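Local coordinates for carbonic anhydrase (Synechocystis sp., PDB 5SWC), which catalyses the reversible, zinc-dependent hydration of carbon dioxide and supplies CO2 to RuBisCO inside the carboxysome, at residues Asp75-Arg80 / Met100-Val105; Ile85-Gly90 / Gly94-Ala99. All blocks are in the same frame, centred on the assembly; numbering follows the deposited sequence. Where two conformers were deposited one is given.

Contact 1: Asp75-Arg80 / Met100-Val105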
ATOM      1  N   ASP A  75     -19.516  21.713  20.227  1.00 15.51           N
ATOM      2  CA  ASP A  75     -20.143  20.464  20.650  1.00 15.16           C
ATOM      3  C   ASP A  75     -19.749  19.244  19.824  1.00 14.32           C
ATOM      4  O   ASP A  75     -19.622  18.151  20.394  1.00 17.39           O
ATOM      5  CB  ASP A  75     -21.673  20.596  20.595  1.00 16.35           C
ATOM      6  CG  ASP A  75     -22.275  21.481  21.685  1.00 18.54           C
ATOM      7  OD1 ASP A  75     -21.584  21.956  22.607  1.00 21.10           O
ATOM      8  OD2 ASP A  75     -23.531  21.664  21.612  1.00 22.62           O
ATOM      9  N   LEU A  76     -19.661  19.394  18.500  1.00 13.86           N
ATOM     10  CA  LEU A  76     -19.515  18.243  17.585  1.00 13.13           C
ATOM     11  C   LEU A  76     -18.203  18.320  16.858  1.00 13.11           C
ATOM     12  O   LEU A  76     -17.941  19.290  16.128  1.00 13.29           O
ATOM     13  CB  LEU A  76     -20.628  18.242  16.532  1.00 13.51           C
ATOM     14  CG  LEU A  76     -22.080  18.232  17.041  1.00 14.64           C
ATOM     15  CD1 LEU A  76     -23.009  18.067  15.841  1.00 15.89           C
ATOM     16  CD2 LEU A  76     -22.325  17.135  18.050  1.00 17.05           C
ATOM     17  N   PHE A  77     -17.383  17.288  17.031  1.00 11.91           N
ATOM     18  CA  PHE A  77     -16.161  17.112  16.219  1.00 10.88           C
ATOM     19  C   PHE A  77     -16.618  16.283  15.028  1.00 11.16           C
ATOM     20  O   PHE A  77     -17.200  15.210  15.230  1.00 12.98           O
ATOM     21  CB  PHE A  77     -15.119  16.388  17.050  1.00 11.77           C
ATOM     22  CG  PHE A  77     -13.794  16.200  16.383  1.00 12.87           C
ATOM     23  CD1 PHE A  77     -12.760  17.095  16.579  1.00 13.97           C
ATOM     24  CD2 PHE A  77     -13.547  15.074  15.597  1.00 14.74           C
ATOM     25  CE1 PHE A  77     -11.519  16.884  15.974  1.00 16.34           C
ATOM     26  CE2 PHE A  77     -12.255  14.871  15.009  1.00 13.69           C
ATOM     27  CZ  PHE A  77     -11.293  15.759  15.218  1.00 14.96           C
ATOM     28  N   VAL A  78     -16.409  16.742  13.809  1.00 11.58           N
ATOM     29  CA  VAL A  78     -17.139  16.223  12.654  1.00 10.98           C
ATOM     30  C   VAL A  78     -16.193  15.676  11.580  1.00 11.27           C
ATOM     31  O   VAL A  78     -15.251  16.369  11.158  1.00 12.52           O
ATOM     32  CB  VAL A  78     -18.038  17.291  12.037  1.00 11.96           C
ATOM     33  CG1 VAL A  78     -18.753  16.747  10.839  1.00 13.61           C
ATOM     34  CG2 VAL A  78     -19.047  17.805  13.072  1.00 13.67           C
ATOM     35  N   ILE A  79     -16.445  14.464  11.110  1.00 10.36           N
ATOM     36  CA  ILE A  79     -15.818  13.875   9.943  1.00 10.23           C
ATOM     37  C   ILE A  79     -16.832  13.858   8.829  1.00 10.99           C
ATOM     38  O   ILE A  79     -17.947  13.379   9.055  1.00 11.17           O
ATOM     39  CB  ILE A  79     -15.360  12.439  10.251  1.00 11.73           C
ATOM     40  CG1 ILE A  79     -14.223  12.441  11.290  1.00 11.60           C
ATOM     41  CG2 ILE A  79     -15.002  11.691   8.986  1.00 15.09           C
ATOM     42  CD1 ILE A  79     -13.848  11.065  11.804  1.00 12.57           C
ATOM     43  N   ARG A  80     -16.493  14.367   7.642  1.00  9.53           N
ATOM     44  CA  ARG A  80     -17.396  14.263   6.506  1.00  9.29           C
ATOM     45  C   ARG A  80     -16.702  13.799   5.270  1.00  9.80           C
ATOM     46  O   ARG A  80     -15.660  14.340   4.893  1.00 11.19           O
ATOM     47  CB  ARG A  80     -18.050  15.628   6.186  1.00 11.22           C
ATOM     48  CG  ARG A  80     -18.843  16.164   7.358  1.00 12.42           C
ATOM     49  CD  ARG A  80     -19.611  17.442   7.107  1.00 11.79           C
ATOM     50  NE  ARG A  80     -20.697  17.213   6.169  1.00 11.73           N
ATOM     51  CZ  ARG A  80     -21.580  18.141   5.798  1.00 11.93           C
ATOM     52  NH1 ARG A  80     -21.569  19.360   6.316  1.00 12.90           N
ATOM     53  NH2 ARG A  80     -22.470  17.825   4.867  1.00 13.16           N
ATOM     54  N   MET A 100     -10.721  10.212  13.865  1.00 12.36           N
ATOM     55  CA  MET A 100     -11.377   9.486  14.949  0.68 10.87           C
ATOM     56  C   MET A 100     -10.393   9.299  16.102  1.00 12.11           C
ATOM     57  O   MET A 100     -10.737   9.514  17.267  1.00 13.40           O
ATOM     58  CB  MET A 100     -11.920   8.136  14.425  0.68 10.48           C
ATOM     59  CG  MET A 100     -12.525   7.200  15.467  0.68 12.53           C
ATOM     60  SD  MET A 100     -11.297   6.372  16.540  0.68 14.47           S
ATOM     61  CE  MET A 100     -10.476   5.320  15.341  0.68 14.59           C
ATOM     62  N   GLU A 101      -9.151   8.929  15.798  1.00 12.96           N
ATOM     63  CA  GLU A 101      -8.156   8.731  16.844  1.00 13.38           C
ATOM     64  C   GLU A 101      -7.901  10.020  17.619  1.00 13.78           C
ATOM     65  O   GLU A 101      -7.810  10.026  18.847  1.00 15.31           O
ATOM     66  CB  GLU A 101      -6.847   8.240  16.238  1.00 13.95           C
ATOM     67  CG  GLU A 101      -5.805   7.895  17.287  1.00 16.63           C
ATOM     68  CD  GLU A 101      -4.528   7.468  16.652  1.00 17.77           C
ATOM     69  OE1 GLU A 101      -3.857   8.362  16.155  1.00 16.98           O
ATOM     70  OE2 GLU A 101      -4.218   6.256  16.616  1.00 18.79           O
ATOM     71  N   TYR A 102      -7.809  11.123  16.895  1.00 13.25           N
ATOM     72  CA  TYR A 102      -7.640  12.412  17.595  1.00 15.04           C
ATOM     73  C   TYR A 102      -8.801  12.693  18.540  1.00 14.85           C
ATOM     74  O   TYR A 102      -8.597  13.080  19.694  1.00 15.78           O
ATOM     75  CB  TYR A 102      -7.452  13.538  16.581  1.00 15.41           C
ATOM     76  CG  TYR A 102      -7.028  14.833  17.218  1.00 15.38           C
ATOM     77  CD1 TYR A 102      -5.718  15.035  17.627  1.00 20.67           C
ATOM     78  CD2 TYR A 102      -7.946  15.822  17.481  1.00 15.53           C
ATOM     79  CE1 TYR A 102      -5.342  16.225  18.260  1.00 19.94           C
ATOM     80  CE2 TYR A 102      -7.569  16.993  18.080  1.00 17.39           C
ATOM     81  CZ  TYR A 102      -6.285  17.198  18.467  1.00 19.12           C
ATOM     82  OH  TYR A 102      -5.947  18.391  19.108  1.00 21.99           O
ATOM     83  N   ALA A 103      -9.998  12.487  18.051  1.00 13.46           N
ATOM     84  CA  ALA A 103     -11.208  12.728  18.853  1.00 13.66           C
ATOM     85  C   ALA A 103     -11.244  11.872  20.141  1.00 15.90           C
ATOM     86  O   ALA A 103     -11.573  12.344  21.231  1.00 16.93           O
ATOM     87  CB  ALA A 103     -12.429  12.472  17.989  1.00 14.69           C
ATOM     88  N   LEU A 104     -10.917  10.592  19.998  1.00 14.63           N
ATOM     89  CA  LEU A 104     -10.988   9.684  21.134  1.00 16.61           C
ATOM     90  C   LEU A 104      -9.813   9.824  22.072  1.00 18.88           C
ATOM     91  O   LEU A 104      -9.988   9.823  23.294  1.00 23.49           O
ATOM     92  CB  LEU A 104     -11.079   8.238  20.637  1.00 19.58           C
ATOM     93  CG  LEU A 104     -12.488   7.676  20.534  1.00 30.08           C
ATOM     94  CD1 LEU A 104     -13.172   8.342  19.371  1.00 41.12           C
ATOM     95  CD2 LEU A 104     -12.452   6.170  20.335  1.00 40.89           C
ATOM     96  N   VAL A 105      -8.605   9.971  21.535  1.00 16.68           N
ATOM     97  CA  VAL A 105      -7.407   9.930  22.347  1.00 19.14           C
ATOM     98  C   VAL A 105      -6.981  11.312  22.846  1.00 20.27           C
ATOM     99  O   VAL A 105      -6.662  11.481  24.022  1.00 27.13           O
ATOM    100  CB  VAL A 105      -6.256   9.254  21.587  1.00 18.78           C
ATOM    101  CG1 VAL A 105      -5.018   9.253  22.446  1.00 21.52           C
ATOM    102  CG2 VAL A 105      -6.667   7.820  21.237  1.00 21.02           C
TER
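Met100 opens the helical side of this apolar contact with its backbone: the CD1 methyl of Ile79 packs against Met100 N at 3.8 Å, while Met100 CB points away from the strand and is 4.4 Å from Ile79 CD1. Tyr102 comes next, presenting one ring edge through CD2, which sits 4.0 Å from Phe77 CE1; the two side chains cross at about a right angle. One residue on, the Ala103 methyl carbon CB approaches the phenyl ring obliquely, 3.7 Å from Phe77 CD2. Phe77 CB points toward the helix, and with CG anti to the backbone N (chi1 -177°) the ring lies where it meets both residues. Replacing Phe77 by an alanine would probably open a gap beside the Ala103 methyl and leave the Tyr102 edge without its apolar partner. No hydrogen bond joins the segments. Helix segment 100-105 runs nearly antiparallel to strand segment 76-80, at 164°, their axes 9.7 Å apart at closest approach, an alpha-on-beta packing within the beta-carbonic anhydrase fold. Strand 76-81 pairs with strand 53-58 and makes backbone hydrogen bonds to a second subunit through Val78 and Arg80, while Met100 and Leu104 pack on helix 185-193.

Contact 2: Ile85-Gly90 / Gly94-Ala99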
ATOM      1  N   ILE A  85     -18.386   6.939   5.327  1.00 10.57           N
ATOM      2  CA  ILE A  85     -17.704   5.652   5.420  1.00 11.29           C
ATOM      3  C   ILE A  85     -16.453   5.759   6.293  1.00 11.80           C
ATOM      4  O   ILE A  85     -15.686   6.725   6.198  1.00 11.07           O
ATOM      5  CB  ILE A  85     -17.323   5.175   3.978  1.00  9.92           C
ATOM      6  CG1 ILE A  85     -18.584   4.723   3.276  1.00 12.19           C
ATOM      7  CG2 ILE A  85     -16.280   4.072   4.025  1.00 12.77           C
ATOM      8  CD1 ILE A  85     -18.448   4.660   1.793  1.00 14.81           C
ATOM      9  N   ILE A  86     -16.263   4.757   7.143  1.00 10.93           N
ATOM     10  CA  ILE A  86     -15.035   4.587   7.946  1.00 10.72           C
ATOM     11  C   ILE A  86     -14.409   3.264   7.522  1.00 11.09           C
ATOM     12  O   ILE A  86     -14.949   2.212   7.831  1.00 13.02           O
ATOM     13  CB  ILE A  86     -15.327   4.580   9.437  1.00 12.53           C
ATOM     14  CG1 ILE A  86     -16.017   5.900   9.870  1.00 12.97           C
ATOM     15  CG2 ILE A  86     -14.002   4.365  10.216  1.00 14.04           C
ATOM     16  CD1 ILE A  86     -15.174   7.112   9.746  1.00 15.97           C
ATOM     17  N   PRO A  87     -13.259   3.305   6.822  1.00 10.58           N
ATOM     18  CA  PRO A  87     -12.665   2.030   6.436  1.00 11.34           C
ATOM     19  C   PRO A  87     -12.295   1.186   7.668  1.00 11.93           C
ATOM     20  O   PRO A  87     -12.014   1.731   8.739  1.00 12.50           O
ATOM     21  CB  PRO A  87     -11.413   2.452   5.632  1.00 12.14           C
ATOM     22  CG  PRO A  87     -11.761   3.839   5.106  1.00 12.58           C
ATOM     23  CD  PRO A  87     -12.547   4.446   6.262  1.00 10.93           C
ATOM     24  N   PRO A  88     -12.233  -0.121   7.507  1.00 11.47           N
ATOM     25  CA  PRO A  88     -11.665  -0.949   8.590  1.00 12.54           C
ATOM     26  C   PRO A  88     -10.257  -0.490   8.952  1.00 11.88           C
ATOM     27  O   PRO A  88      -9.524   0.082   8.125  1.00 12.63           O
ATOM     28  CB  PRO A  88     -11.637  -2.349   7.984  1.00 14.03           C
ATOM     29  CG  PRO A  88     -12.698  -2.302   6.897  1.00 13.00           C
ATOM     30  CD  PRO A  88     -12.579  -0.942   6.338  1.00 11.79           C
ATOM     31  N   TYR A  89      -9.866  -0.771  10.189  1.00 11.93           N
ATOM     32  CA  TYR A  89      -8.562  -0.407  10.687  1.00 10.98           C
ATOM     33  C   TYR A  89      -7.455  -0.983   9.833  1.00 11.99           C
ATOM     34  O   TYR A  89      -7.389  -2.201   9.622  1.00 12.78           O
ATOM     35  CB  TYR A  89      -8.428  -0.901  12.128  1.00 12.54           C
ATOM     36  CG  TYR A  89      -7.066  -0.742  12.734  1.00 13.36           C
ATOM     37  CD1 TYR A  89      -6.472   0.522  12.806  1.00 14.35           C
ATOM     38  CD2 TYR A  89      -6.396  -1.835  13.217  1.00 13.07           C
ATOM     39  CE1 TYR A  89      -5.198   0.648  13.370  1.00 19.12           C
ATOM     40  CE2 TYR A  89      -5.115  -1.720  13.767  1.00 14.60           C
ATOM     41  CZ  TYR A  89      -4.555  -0.449  13.843  1.00 18.64           C
ATOM     42  OH  TYR A  89      -3.271  -0.386  14.408  1.00 22.77           O
ATOM     43  N   GLY A  90      -6.558  -0.133   9.360  1.00 12.03           N
ATOM     44  CA  GLY A  90      -5.426  -0.542   8.526  1.00 11.37           C
ATOM     45  C   GLY A  90      -5.732  -0.580   7.067  1.00 12.06           C
ATOM     46  O   GLY A  90      -4.782  -0.782   6.261  1.00 13.29           O
ATOM     47  N   GLY A  94      -6.162   7.691   4.550  1.00 13.65           N
ATOM     48  CA  GLY A  94      -6.715   9.048   4.446  1.00 14.24           C
ATOM     49  C   GLY A  94      -7.085   9.573   5.814  1.00 13.67           C
ATOM     50  O   GLY A  94      -6.497   9.178   6.841  1.00 15.05           O
ATOM     51  N   GLY A  95      -8.030  10.495   5.858  1.00 12.49           N
ATOM     52  CA  GLY A  95      -8.244  11.249   7.069  1.00 12.60           C
ATOM     53  C   GLY A  95      -9.050  10.587   8.159  1.00 13.05           C
ATOM     54  O   GLY A  95      -8.997  11.043   9.313  1.00 12.50           O
ATOM     55  N   GLU A  96      -9.825   9.583   7.793  1.00 12.84           N
ATOM     56  CA  GLU A  96     -10.865   9.081   8.690  1.00 13.39           C
ATOM     57  C   GLU A  96     -10.354   8.527   9.998  1.00 12.44           C
ATOM     58  O   GLU A  96     -10.756   8.954  11.083  1.00 12.48           O
ATOM     59  CB  GLU A  96     -11.692   8.012   7.928  1.00 12.31           C
ATOM     60  CG  GLU A  96     -12.596   8.599   6.858  1.00 13.59           C
ATOM     61  CD  GLU A  96     -11.937   8.948   5.548  1.00 15.64           C
ATOM     62  OE1 GLU A  96     -10.800   8.527   5.264  1.00 15.11           O
ATOM     63  OE2 GLU A  96     -12.587   9.701   4.793  1.00 16.12           O
ATOM     64  N   GLY A  97      -9.478   7.545   9.911  1.00 13.83           N
ATOM     65  CA  GLY A  97      -8.991   6.913  11.118  1.00 15.37           C
ATOM     66  C   GLY A  97      -8.254   7.884  12.004  1.00 13.46           C
ATOM     67  O   GLY A  97      -8.428   7.861  13.209  1.00 13.96           O
ATOM     68  N   ALA A  98      -7.419   8.719  11.416  1.00 12.13           N
ATOM     69  CA  ALA A  98      -6.701   9.748  12.147  1.00 13.24           C
ATOM     70  C   ALA A  98      -7.619  10.692  12.894  1.00 12.81           C
ATOM     71  O   ALA A  98      -7.360  11.064  14.044  1.00 13.31           O
ATOM     72  CB  ALA A  98      -5.807  10.521  11.202  1.00 14.27           C
ATOM     73  N   ALA A  99      -8.675  11.148  12.241  1.00 12.16           N
ATOM     74  CA  ALA A  99      -9.585  12.089  12.874  1.00 11.15           C
ATOM     75  C   ALA A  99     -10.301  11.445  14.058  1.00 12.03           C
ATOM     76  O   ALA A  99     -10.468  12.053  15.107  1.00 13.16           O
ATOM     77  CB  ALA A  99     -10.548  12.633  11.887  1.00 11.75           C
TER
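Ile86 and Pro87 meet Glu96 where the loop after strand 76-81 leads into helix 95-106, the connection of a beta-alpha unit in the beta-carbonic anhydrase fold. The packing is aliphatic and centres on the first two side-chain carbons of Glu96. Ile86 offers its terminal methyl: CD1 lies 4.0 Å from Glu96 CB, and the two side chains slide past each other in opposite directions. The proline ring of Pro87 crosses the glutamate at about a right angle, bringing its CD to 4.0 Å from the same Glu96 CB. Beyond these carbons the glutamate chain bends (chi2 80°), which turns the carboxylate aside from the isoleucine and proline.

No hydrogen bond crosses between the segments; the Glu96 carboxylate and the loop's backbone at Ile85 and Ile86 find partners outside them. Asn81 ND2 bonds to both Ile85 O and Glu96 OE2, tying loop and helix together through a third residue. Gly95 N hydrogen-bonds to Glu96 OE1 of the second subunit, and Glu96 OE2 receives a weak bond from Gly95 N of that subunit, so the buried carboxylate belongs to a subunit interface as well as to this loop. Within the chain, Gln177 and Asn180 bond to Ile86 N and Ile86 O respectively, holding the loop to helix 162-181.

Carbonyl and side chain also touch without a hydrogen bond. With Glu96 CG beside its own backbone N (chi1 -72°), the methylene faces the loop backbone, and Ile85 O packs 3.7 Å from Glu96 CG.

Contacts 1 and 2 use successive parts of helix 95-106: its first turn meets loop 85-90 and the following residues strand 76-80; contact 2 is formed by residues that lie between the two segments of contact 1. Their centres are 11 Å apart, yet they touch directly: Phe77 CE2 comes 3.3 Å from Ala99 O, and Ile79 CD1 packs 3.7 Å from Ala99 CB. Contact 2 is nearer the metal, with the Ile85 side chain about 9 Å from the zinc ion held by Cys58, His117 and Cys120, against about 12 Å for that of Ile79 in contact 1. Both contacts also border the second subunit.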